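Local coordinates for protein neutral ceramidase (Pseudomonas aeruginosa, PDB 2ZWS) that hydrolyses the N-acyl linkage of ceramides to sphingosine and free fatty acid, and also runs the reverse synthesis, as a secreted zinc-dependent amidohydrolase, at residues Q68-K73 with A125-I130; A109-S114 with W388-L393. One frame throughout, in Å; residues are numbered along the deposited sequence. Where two conformers were deposited one is given.

Interaction 1: residues Q68-K73 with A125-I130; sequences QAVHLK and AIVDGI. With FMT (formic acid), chain D.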
loop_
_atom_site.group_PDB
_atom_site.type_symbol
_atom_site.label_atom_id
_atom_site.label_comp_id
_atom_site.label_asym_id
_atom_site.label_seq_id
_atom_site.Cartn_x
_atom_site.Cartn_y
_atom_site.Cartn_z
ATOM N N GLN A 68 -9.024 -2.983 -8.437
ATOM C CA GLN A 68 -9.716 -4.143 -8.961
ATOM C C GLN A 68 -8.922 -4.871 -10.060
ATOM O O GLN A 68 -8.876 -6.107 -10.079
ATOM C CB GLN A 68 -11.104 -3.756 -9.448
ATOM C CG GLN A 68 -11.903 -4.912 -9.933
ATOM C CD GLN A 68 -13.380 -4.652 -9.734
ATOM O OE1 GLN A 68 -14.060 -4.071 -10.611
ATOM N NE2 GLN A 68 -13.880 -5.002 -8.550
ATOM N N ALA A 69 -8.285 -4.121 -10.952
ATOM C CA ALA A 69 -7.502 -4.762 -12.025
ATOM C C ALA A 69 -6.383 -5.711 -11.522
ATOM O O ALA A 69 -6.122 -6.783 -12.103
ATOM C CB ALA A 69 -6.922 -3.678 -12.937
ATOM N N VAL A 70 -5.705 -5.287 -10.454
ATOM C CA VAL A 70 -4.678 -6.082 -9.801
ATOM C C VAL A 70 -5.331 -7.304 -9.170
ATOM O O VAL A 70 -4.850 -8.416 -9.363
ATOM C CB VAL A 70 -3.929 -5.208 -8.762
ATOM C CG1 VAL A 70 -2.966 -6.064 -7.914
ATOM C CG2 VAL A 70 -3.177 -4.065 -9.486
ATOM N N HIS A 71 -6.390 -7.106 -8.378
ATOM C CA HIS A 71 -7.083 -8.228 -7.736
ATOM C C HIS A 71 -7.492 -9.294 -8.752
ATOM O O HIS A 71 -7.192 -10.487 -8.580
ATOM C CB HIS A 71 -8.294 -7.654 -6.997
ATOM C CG HIS A 71 -9.145 -8.677 -6.326
ATOM N ND1 HIS A 71 -10.447 -8.909 -6.713
ATOM C CD2 HIS A 71 -8.914 -9.487 -5.260
ATOM C CE1 HIS A 71 -10.975 -9.837 -5.934
ATOM N NE2 HIS A 71 -10.068 -10.200 -5.043
ATOM N N LEU A 72 -8.099 -8.872 -9.847
ATOM C CA LEU A 72 -8.598 -9.822 -10.853
ATOM C C LEU A 72 -7.462 -10.612 -11.500
ATOM O O LEU A 72 -7.598 -11.801 -11.715
ATOM C CB LEU A 72 -9.432 -9.080 -11.921
ATOM C CG LEU A 72 -10.739 -8.468 -11.399
ATOM C CD1 LEU A 72 -11.418 -7.594 -12.486
ATOM C CD2 LEU A 72 -11.709 -9.535 -10.873
ATOM N N LYS A 73 -6.360 -9.936 -11.810
ATOM C CA LYS A 73 -5.252 -10.585 -12.504
ATOM C C LYS A 73 -4.501 -11.486 -11.546
ATOM O O LYS A 73 -4.093 -12.577 -11.929
ATOM C CB LYS A 73 -4.321 -9.559 -13.158
ATOM C CG LYS A 73 -3.191 -10.185 -13.995
ATOM C CD LYS A 73 -3.718 -10.944 -15.239
ATOM C CE LYS A 73 -2.639 -11.066 -16.293
ATOM N NZ LYS A 73 -2.059 -9.717 -16.602
ATOM N N ALA A 125 4.427 -5.485 -12.754
ATOM C CA ALA A 125 5.361 -5.754 -11.632
ATOM C C ALA A 125 4.600 -6.006 -10.337
ATOM O O ALA A 125 5.037 -6.818 -9.493
ATOM C CB ALA A 125 6.325 -4.610 -11.447
ATOM N N ILE A 126 3.503 -5.256 -10.162
ATOM C CA ILE A 126 2.682 -5.379 -8.954
ATOM C C ILE A 126 2.001 -6.753 -8.910
ATOM O O ILE A 126 2.114 -7.498 -7.916
ATOM C CB ILE A 126 1.690 -4.216 -8.836
ATOM C CG1 ILE A 126 2.461 -2.915 -8.573
ATOM C CG2 ILE A 126 0.626 -4.485 -7.779
ATOM C CD1 ILE A 126 1.619 -1.649 -8.745
ATOM N N VAL A 127 1.371 -7.124 -10.020
ATOM C CA VAL A 127 0.710 -8.425 -10.106
ATOM C C VAL A 127 1.719 -9.538 -9.872
ATOM O O VAL A 127 1.520 -10.452 -9.060
ATOM C CB VAL A 127 0.030 -8.627 -11.470
ATOM C CG1 VAL A 127 -0.444 -10.097 -11.663
ATOM C CG2 VAL A 127 -1.140 -7.623 -11.600
ATOM N N ASP A 128 2.827 -9.441 -10.588
ATOM C CA ASP A 128 3.831 -10.518 -10.528
ATOM C C ASP A 128 4.419 -10.647 -9.137
ATOM O O ASP A 128 4.659 -11.752 -8.672
ATOM C CB ASP A 128 4.964 -10.278 -11.520
ATOM C CG ASP A 128 4.546 -10.471 -12.959
ATOM O OD1 ASP A 128 3.436 -10.987 -13.223
ATOM O OD2 ASP A 128 5.343 -10.086 -13.843
ATOM N N GLY A 129 4.700 -9.527 -8.487
ATOM C CA GLY A 129 5.286 -9.575 -7.140
ATOM C C GLY A 129 4.307 -10.048 -6.071
ATOM O O GLY A 129 4.704 -10.739 -5.118
ATOM N N ILE A 130 3.030 -9.699 -6.213
ATOM C CA ILE A 130 2.029 -10.224 -5.275
ATOM C C ILE A 130 1.993 -11.750 -5.397
ATOM O O ILE A 130 2.042 -12.503 -4.388
ATOM C CB ILE A 130 0.631 -9.624 -5.522
ATOM C CG1 ILE A 130 0.634 -8.151 -5.089
ATOM C CG2 ILE A 130 -0.464 -10.422 -4.780
ATOM C CD1 ILE A 130 -0.626 -7.310 -5.497
HETATM C C FMT D . -10.323 0.310 -8.676
HETATM O O1 FMT D . -10.366 -0.636 -7.852
HETATM O O2 FMT D . -9.745 0.246 -9.784
#

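Interaction 2: residues A109-S114 with W388-L393; sequences AMYNLS and WTPTVL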
loop_
_atom_site.group_PDB
_atom_site.type_symbol
_atom_site.label_atom_id
_atom_site.label_comp_id
_atom_site.label_asym_id
_atom_site.label_seq_id
_atom_site.Cartn_x
_atom_site.Cartn_y
_atom_site.Cartn_z
ATOM N N ALA A 109 -10.537 5.119 -14.978
ATOM C CA ALA A 109 -9.863 6.331 -15.429
ATOM C C ALA A 109 -9.575 7.326 -14.307
ATOM O O ALA A 109 -8.532 7.952 -14.318
ATOM C CB ALA A 109 -10.636 7.014 -16.572
ATOM N N MET A 110 -10.502 7.487 -13.357
ATOM C CA MET A 110 -10.356 8.449 -12.265
ATOM C C MET A 110 -9.003 8.307 -11.555
ATOM O O MET A 110 -8.330 9.288 -11.229
ATOM C CB MET A 110 -11.497 8.265 -11.252
ATOM C CG MET A 110 -11.583 9.345 -10.172
ATOM S SD MET A 110 -11.806 11.008 -10.849
ATOM C CE MET A 110 -13.087 10.776 -12.045
ATOM N N TYR A 111 -8.611 7.054 -11.330
ATOM C CA TYR A 111 -7.439 6.798 -10.506
ATOM C C TYR A 111 -6.132 6.866 -11.296
ATOM O O TYR A 111 -5.056 6.912 -10.687
ATOM C CB TYR A 111 -7.624 5.479 -9.745
ATOM C CG TYR A 111 -8.931 5.481 -8.965
ATOM C CD1 TYR A 111 -9.216 6.508 -8.088
ATOM C CD2 TYR A 111 -9.861 4.442 -9.091
ATOM C CE1 TYR A 111 -10.436 6.560 -7.392
ATOM C CE2 TYR A 111 -11.065 4.455 -8.384
ATOM C CZ TYR A 111 -11.339 5.523 -7.535
ATOM O OH TYR A 111 -12.520 5.505 -6.863
ATOM N N ASN A 112 -6.250 6.905 -12.630
ATOM C CA ASN A 112 -5.091 7.056 -13.511
ATOM C C ASN A 112 -4.920 8.493 -14.066
ATOM O O ASN A 112 -3.942 8.775 -14.761
ATOM C CB ASN A 112 -5.156 6.100 -14.714
ATOM C CG ASN A 112 -5.088 4.609 -14.354
ATOM O OD1 ASN A 112 -5.591 3.767 -15.126
ATOM N ND2 ASN A 112 -4.451 4.269 -13.259
ATOM N N LEU A 113 -5.841 9.399 -13.733
ATOM C CA LEU A 113 -5.880 10.724 -14.365
ATOM C C LEU A 113 -4.554 11.478 -14.336
ATOM O O LEU A 113 -4.061 11.916 -15.389
ATOM C CB LEU A 113 -6.960 11.573 -13.697
ATOM C CG LEU A 113 -8.387 11.398 -14.178
ATOM C CD1 LEU A 113 -9.345 12.254 -13.324
ATOM C CD2 LEU A 113 -8.515 11.753 -15.669
ATOM N N SER A 114 -3.977 11.642 -13.142
ATOM C CA SER A 114 -2.741 12.449 -13.014
ATOM C C SER A 114 -1.506 11.740 -13.605
ATOM O O SER A 114 -0.460 12.359 -13.830
ATOM C CB SER A 114 -2.469 12.780 -11.553
ATOM O OG SER A 114 -2.230 11.573 -10.853
ATOM N N TRP A 388 -15.826 6.261 -14.922
ATOM C CA TRP A 388 -14.466 6.574 -14.464
ATOM C C TRP A 388 -14.160 5.932 -13.116
ATOM O O TRP A 388 -13.023 5.971 -12.659
ATOM C CB TRP A 388 -14.267 8.079 -14.342
ATOM C CG TRP A 388 -14.308 8.802 -15.646
ATOM C CD1 TRP A 388 -14.533 8.282 -16.899
ATOM C CD2 TRP A 388 -14.118 10.200 -15.811
ATOM N NE1 TRP A 388 -14.499 9.300 -17.840
ATOM C CE2 TRP A 388 -14.253 10.487 -17.190
ATOM C CE3 TRP A 388 -13.855 11.253 -14.916
ATOM C CZ2 TRP A 388 -14.116 11.786 -17.694
ATOM C CZ3 TRP A 388 -13.726 12.551 -15.422
ATOM C CH2 TRP A 388 -13.861 12.800 -16.790
ATOM N N THR A 389 -15.189 5.388 -12.470
ATOM C CA THR A 389 -15.057 4.819 -11.141
ATOM C C THR A 389 -15.739 3.450 -11.128
ATOM O O THR A 389 -16.588 3.176 -11.962
ATOM C CB THR A 389 -15.697 5.745 -10.076
ATOM O OG1 THR A 389 -16.957 6.255 -10.558
ATOM C CG2 THR A 389 -14.771 6.901 -9.731
ATOM N N PRO A 390 -15.332 2.553 -10.202
ATOM C CA PRO A 390 -15.946 1.207 -10.176
ATOM C C PRO A 390 -17.421 1.156 -9.807
ATOM O O PRO A 390 -17.941 2.066 -9.163
ATOM C CB PRO A 390 -15.128 0.446 -9.115
ATOM C CG PRO A 390 -14.370 1.477 -8.360
ATOM C CD PRO A 390 -14.246 2.705 -9.205
ATOM N N THR A 391 -18.066 0.063 -10.201
ATOM C CA THR A 391 -19.471 -0.193 -9.917
ATOM C C THR A 391 -19.707 -1.533 -9.234
ATOM O O THR A 391 -20.736 -1.718 -8.603
ATOM C CB THR A 391 -20.304 -0.142 -11.204
ATOM O OG1 THR A 391 -19.869 -1.165 -12.104
ATOM C CG2 THR A 391 -20.162 1.245 -11.881
ATOM N N VAL A 392 -18.769 -2.476 -9.395
ATOM C CA VAL A 392 -18.932 -3.822 -8.832
ATOM C C VAL A 392 -17.773 -3.990 -7.870
ATOM O O VAL A 392 -16.617 -3.908 -8.289
ATOM C CB VAL A 392 -18.905 -4.922 -9.928
ATOM C CG1 VAL A 392 -18.848 -6.335 -9.291
ATOM C CG2 VAL A 392 -20.083 -4.746 -10.907
ATOM N N LEU A 393 -18.083 -4.179 -6.594
ATOM C CA LEU A 393 -17.049 -4.086 -5.556
ATOM C C LEU A 393 -16.983 -5.335 -4.686
ATOM O O LEU A 393 -18.014 -5.948 -4.403
ATOM C CB LEU A 393 -17.289 -2.845 -4.679
ATOM C CG LEU A 393 -17.101 -1.499 -5.414
ATOM C CD1 LEU A 393 -17.563 -0.408 -4.523
ATOM C CD2 LEU A 393 -15.635 -1.314 -5.791
#

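Interaction 1: residues Q68-K73 with A125-I130
Val70 meets Ile126 and Ile130 chiefly through one methyl, CG1. This CG1 stands anti to the backbone N (chi1 172°) and lies 3.6 Å from Ile130 CD1, while Ile126 CG2 sits 3.9 Å from the same Val70 CG1 and touches Val70 CG2 more loosely. Both isoleucines cross the valine at about a right angle. They stand one helical turn apart, and the same CG1 touches both. Phe123 and Val74, from the same two helices, extend this apolar layer.

Toward the partly exposed side, the aliphatic base of Lys73 rests across both methyls of Val127. The closest pair is Lys73 CG with Val127 CG1 at 3.6 Å, and Lys73 CB lies 4.0 Å from Val127 CG2. No hydrogen bond joins the two segments.

On the N-terminal turn of helix 68-81, a hydrogen bond goes instead to a bound molecule: Gln68 N donates to O1 of a formic acid at 2.8 Å, nearly straight (166°). That molecule, probably from the crystallisation liquor, is also held by Tyr445 N and Ser106 OG. The axes of the two short segments come within 9.6 Å and cross at -43°, an oblique helix pair running in broadly the same sense, whose first helix begins at the inferred substrate site.

Interaction 2: residues A109-S114 with W388-L393
Met110 and Trp388 are joined by the one hydrogen bond of this contact, in which Met110 N donates to Trp388 O at 3.0 Å. The N-H meets a lone pair in the plane of the carbonyl, at a C=O...N angle of 135°. This ties the short, weakly bonded helical turn about 109-112 to the loop that leads into strand 392-400.

Apolar contacts spread out from that bond. Ala109 CB lies over one face of the Trp388 indole, 4.1 Å from CD1. The thioether chain of Met110 is bent at chi2 and chi3; the placement of its CE beside the indole is doubtful, because the modelled approach is too short for two carbons. Nearer the backbone, Met110 and Thr389 lie side by side and point the same way, with Met110 CB 3.9 Å from Thr389 CG2 and Met110 CG at a similar distance from that methyl.

The Tyr111 ring carries the contact toward Pro390. CE2 of Tyr111 is 3.7 Å from Pro390 CD, which sits at the ring edge near its plane, the two side chains reaching tip to tip. Met110 CB lies 4.2 Å above the plane of the same ring, over its centre. Tyr111 OH and Ser447 OG share a hydrogen bond, and the ring packs edge-to-face with Tyr445, an inferred substrate-binding residue. Thr389 OG1 is hydrogen-bonded to Thr380 OG1.

Among its neighbours, helix 350-354 packs on Ala109 and Trp388 through Phe351 and Leu352, and Lys383 makes a cation-pi contact with the indole. Farther along, Leu393 pairs through its backbone with Val302 of strand 295-303, where the loop becomes a sheet strand.

From the N terminus the chain passes first through 68-73, then 109-114, 125-130 and finally 388-393, so the two contacts cross rather than nest. Interaction 1 closes a loop of 51 residues that includes strand 91-95 and the 109-112 turn. Interaction 2 closes a far longer one of 273 residues, which starts inside the first and carries the chain through helix 120-138 and much of the N-terminal family region. Their centres lie 16 Å apart. A probable hydrogen bond from Gln68 NE2 to Val392 O, 3.0 Å, links helix 68-81 to the start of strand 392-400, while interaction 2 joins the 109-112 turn to the loop before that strand.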